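Local coordinates for protein putative ABC type-2 transporter (Thermotoga maritima MSB8, PDB 3CNI) that is probably part of an ABC-2 family membrane transporter, of which this chain is a single alpha/beta domain that binds calcium, at residues L78-Y83 / L127-H132. Residues are numbered along the deposited sequence; the frame is centred on the assembly and turned at random.
Sequences LEIVWY and LEIVQH
With CG anti to the carbonyl carbon in both W82 (chi1 -60°) and Q131 (chi1 -48°), and the Q131 chain extended beyond CG, indole and amide run side by side on one face of a beta-alpha-beta crossover, whose adjacent parallel strands are joined through helix 89-107. W82 NE1 donates to Q131 OE1 at 2.9 Å, meeting a lone pair in the carbonyl plane, although ring and amide planes are turned 45° apart. I80 CG2 lies over one face of the indole, offset toward the rim. A leucine here has no N-H for Q131 OE1 and no flat ring for I80 CG2, and would probably loosen the Q131 amide, whose side chain lies about 5 Å from a calcium ion, near the calcium ligand E146. In the backbone, I80 N donates to V130 O and H132 N to I80 O, nearly along the C=O axes. On the same sheet face as W82 and Q131, I80 CD1 touches I129 CG2 at 3.6 Å, while I129 CD1 packs against L78 CD2; helix 89-107 covers L78 and I129. Opposite, R77 forms a salt bridge with E79 OE2, and N142 N hydrogen-bonds to H132 ND1, consistent with ND1 as acceptor. H132 NE2 donates a hydrogen bond to E79 OE1 (2.9 Å), from above the carboxylate plane but in the plane of its own ring.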
loop_
_atom_site.group_PDB
_atom_site.type_symbol
_atom_site.label_atom_id
_atom_site.label_comp_id
_atom_site.label_asym_id
_atom_site.label_seq_id
_atom_site.Cartn_x
_atom_site.Cartn_y
_atom_site.Cartn_z
ATOM N N LEU A 78 -5.921 4.605 12.029
ATOM C CA LEU A 78 -4.548 5.086 11.992
ATOM C C LEU A 78 -4.511 6.365 11.125
ATOM O O LEU A 78 -4.972 6.351 9.984
ATOM C CB LEU A 78 -3.605 3.998 11.467
ATOM C CG LEU A 78 -2.103 4.258 11.566
ATOM C CD1 LEU A 78 -1.546 3.750 12.845
ATOM C CD2 LEU A 78 -1.312 3.628 10.412
ATOM N N GLU A 79 -4.000 7.473 11.679
ATOM C CA GLU A 79 -3.897 8.708 10.890
ATOM C C GLU A 79 -2.475 9.021 10.527
ATOM O O GLU A 79 -1.512 8.749 11.267
ATOM C CB GLU A 79 -4.534 9.887 11.602
ATOM C CG GLU A 79 -5.686 9.533 12.556
ATOM C CD GLU A 79 -6.797 10.561 12.618
ATOM O OE1 GLU A 79 -6.563 11.749 12.245
ATOM O OE2 GLU A 79 -7.931 10.171 13.061
ATOM N N ILE A 80 -2.363 9.552 9.315
ATOM C CA ILE A 80 -1.103 10.095 8.779
ATOM C C ILE A 80 -1.348 11.528 8.452
ATOM O O ILE A 80 -2.295 11.835 7.747
ATOM C CB ILE A 80 -0.585 9.357 7.486
ATOM C CG1 ILE A 80 -0.766 7.827 7.640
ATOM C CG2 ILE A 80 0.856 9.747 7.191
ATOM C CD1 ILE A 80 -0.848 6.997 6.338
ATOM N N VAL A 81 -0.528 12.406 9.033
ATOM C CA VAL A 81 -0.470 13.823 8.650
ATOM C C VAL A 81 0.792 14.022 7.833
ATOM O O VAL A 81 1.904 13.755 8.295
ATOM C CB VAL A 81 -0.450 14.775 9.881
ATOM C CG1 VAL A 81 -0.666 16.217 9.462
ATOM C CG2 VAL A 81 -1.506 14.324 10.910
ATOM N N TRP A 82 0.602 14.455 6.604
ATOM C CA TRP A 82 1.709 14.633 5.686
ATOM C C TRP A 82 2.102 16.060 5.581
ATOM O O TRP A 82 1.265 16.914 5.597
ATOM C CB TRP A 82 1.344 14.149 4.279
ATOM C CG TRP A 82 0.958 12.703 4.149
ATOM C CD1 TRP A 82 -0.319 12.178 4.189
ATOM C CD2 TRP A 82 1.830 11.616 3.847
ATOM N NE1 TRP A 82 -0.267 10.845 3.957
ATOM C CE2 TRP A 82 1.037 10.468 3.742
ATOM C CE3 TRP A 82 3.206 11.509 3.627
ATOM C CZ2 TRP A 82 1.579 9.207 3.445
ATOM C CZ3 TRP A 82 3.732 10.257 3.358
ATOM C CH2 TRP A 82 2.918 9.136 3.241
ATOM N N TYR A 83 3.400 16.297 5.483
ATOM C CA TYR A 83 3.957 17.652 5.379
ATOM C C TYR A 83 4.708 17.765 4.065
ATOM O O TYR A 83 5.926 17.460 3.964
ATOM C CB TYR A 83 4.888 17.984 6.538
ATOM C CG TYR A 83 4.129 18.120 7.836
ATOM C CD1 TYR A 83 3.898 19.373 8.399
ATOM C CD2 TYR A 83 3.594 16.995 8.472
ATOM C CE1 TYR A 83 3.178 19.504 9.547
ATOM C CE2 TYR A 83 2.882 17.128 9.641
ATOM C CZ TYR A 83 2.672 18.384 10.162
ATOM O OH TYR A 83 1.955 18.563 11.308
ATOM N N LEU A 127 -6.822 -2.110 9.347
ATOM C CA LEU A 127 -6.625 -0.698 9.648
ATOM C C LEU A 127 -7.564 0.179 8.825
ATOM O O LEU A 127 -7.794 -0.079 7.644
ATOM C CB LEU A 127 -5.172 -0.293 9.395
ATOM C CG LEU A 127 -4.110 -1.029 10.217
ATOM C CD1 LEU A 127 -2.714 -0.587 9.810
ATOM C CD2 LEU A 127 -4.335 -0.809 11.705
ATOM N N GLU A 128 -8.103 1.216 9.458
ATOM C CA GLU A 128 -8.742 2.295 8.740
ATOM C C GLU A 128 -7.859 3.562 8.712
ATOM O O GLU A 128 -7.852 4.362 9.657
ATOM C CB GLU A 128 -10.040 2.578 9.438
ATOM C CG GLU A 128 -10.874 3.589 8.806
ATOM C CD GLU A 128 -12.172 3.715 9.588
ATOM O OE1 GLU A 128 -12.821 2.631 9.817
ATOM O OE2 GLU A 128 -12.498 4.861 10.012
ATOM N N ILE A 129 -7.138 3.703 7.594
ATOM C CA ILE A 129 -6.160 4.791 7.342
ATOM C C ILE A 129 -6.808 6.119 6.946
ATOM O O ILE A 129 -7.370 6.259 5.869
ATOM C CB ILE A 129 -5.144 4.449 6.236
ATOM C CG1 ILE A 129 -4.446 3.086 6.456
ATOM C CG2 ILE A 129 -4.103 5.575 6.106
ATOM C CD1 ILE A 129 -3.987 2.833 7.849
ATOM N N VAL A 130 -6.723 7.087 7.862
ATOM C CA VAL A 130 -7.141 8.480 7.620
ATOM C C VAL A 130 -5.911 9.355 7.336
ATOM O O VAL A 130 -4.936 9.348 8.095
ATOM C CB VAL A 130 -7.915 9.057 8.824
ATOM C CG1 VAL A 130 -8.326 10.492 8.561
ATOM C CG2 VAL A 130 -9.151 8.174 9.151
ATOM N N GLN A 131 -5.963 10.123 6.241
ATOM C CA GLN A 131 -4.795 10.910 5.829
ATOM C C GLN A 131 -5.131 12.355 5.737
ATOM O O GLN A 131 -6.223 12.736 5.367
ATOM C CB GLN A 131 -4.247 10.407 4.505
ATOM C CG GLN A 131 -4.066 8.928 4.417
ATOM C CD GLN A 131 -3.285 8.506 3.185
ATOM O OE1 GLN A 131 -2.225 9.012 2.909
ATOM N NE2 GLN A 131 -3.816 7.570 2.446
ATOM N N HIS A 132 -4.186 13.168 6.187
ATOM C CA HIS A 132 -4.238 14.673 6.129
ATOM C C HIS A 132 -2.999 15.181 5.501
ATOM O O HIS A 132 -1.908 14.643 5.753
ATOM C CB HIS A 132 -4.360 15.307 7.525
ATOM C CG HIS A 132 -5.348 14.620 8.403
ATOM N ND1 HIS A 132 -6.699 14.809 8.277
ATOM C CD2 HIS A 132 -5.192 13.665 9.348
ATOM C CE1 HIS A 132 -7.334 14.031 9.133
ATOM N NE2 HIS A 132 -6.441 13.335 9.802
#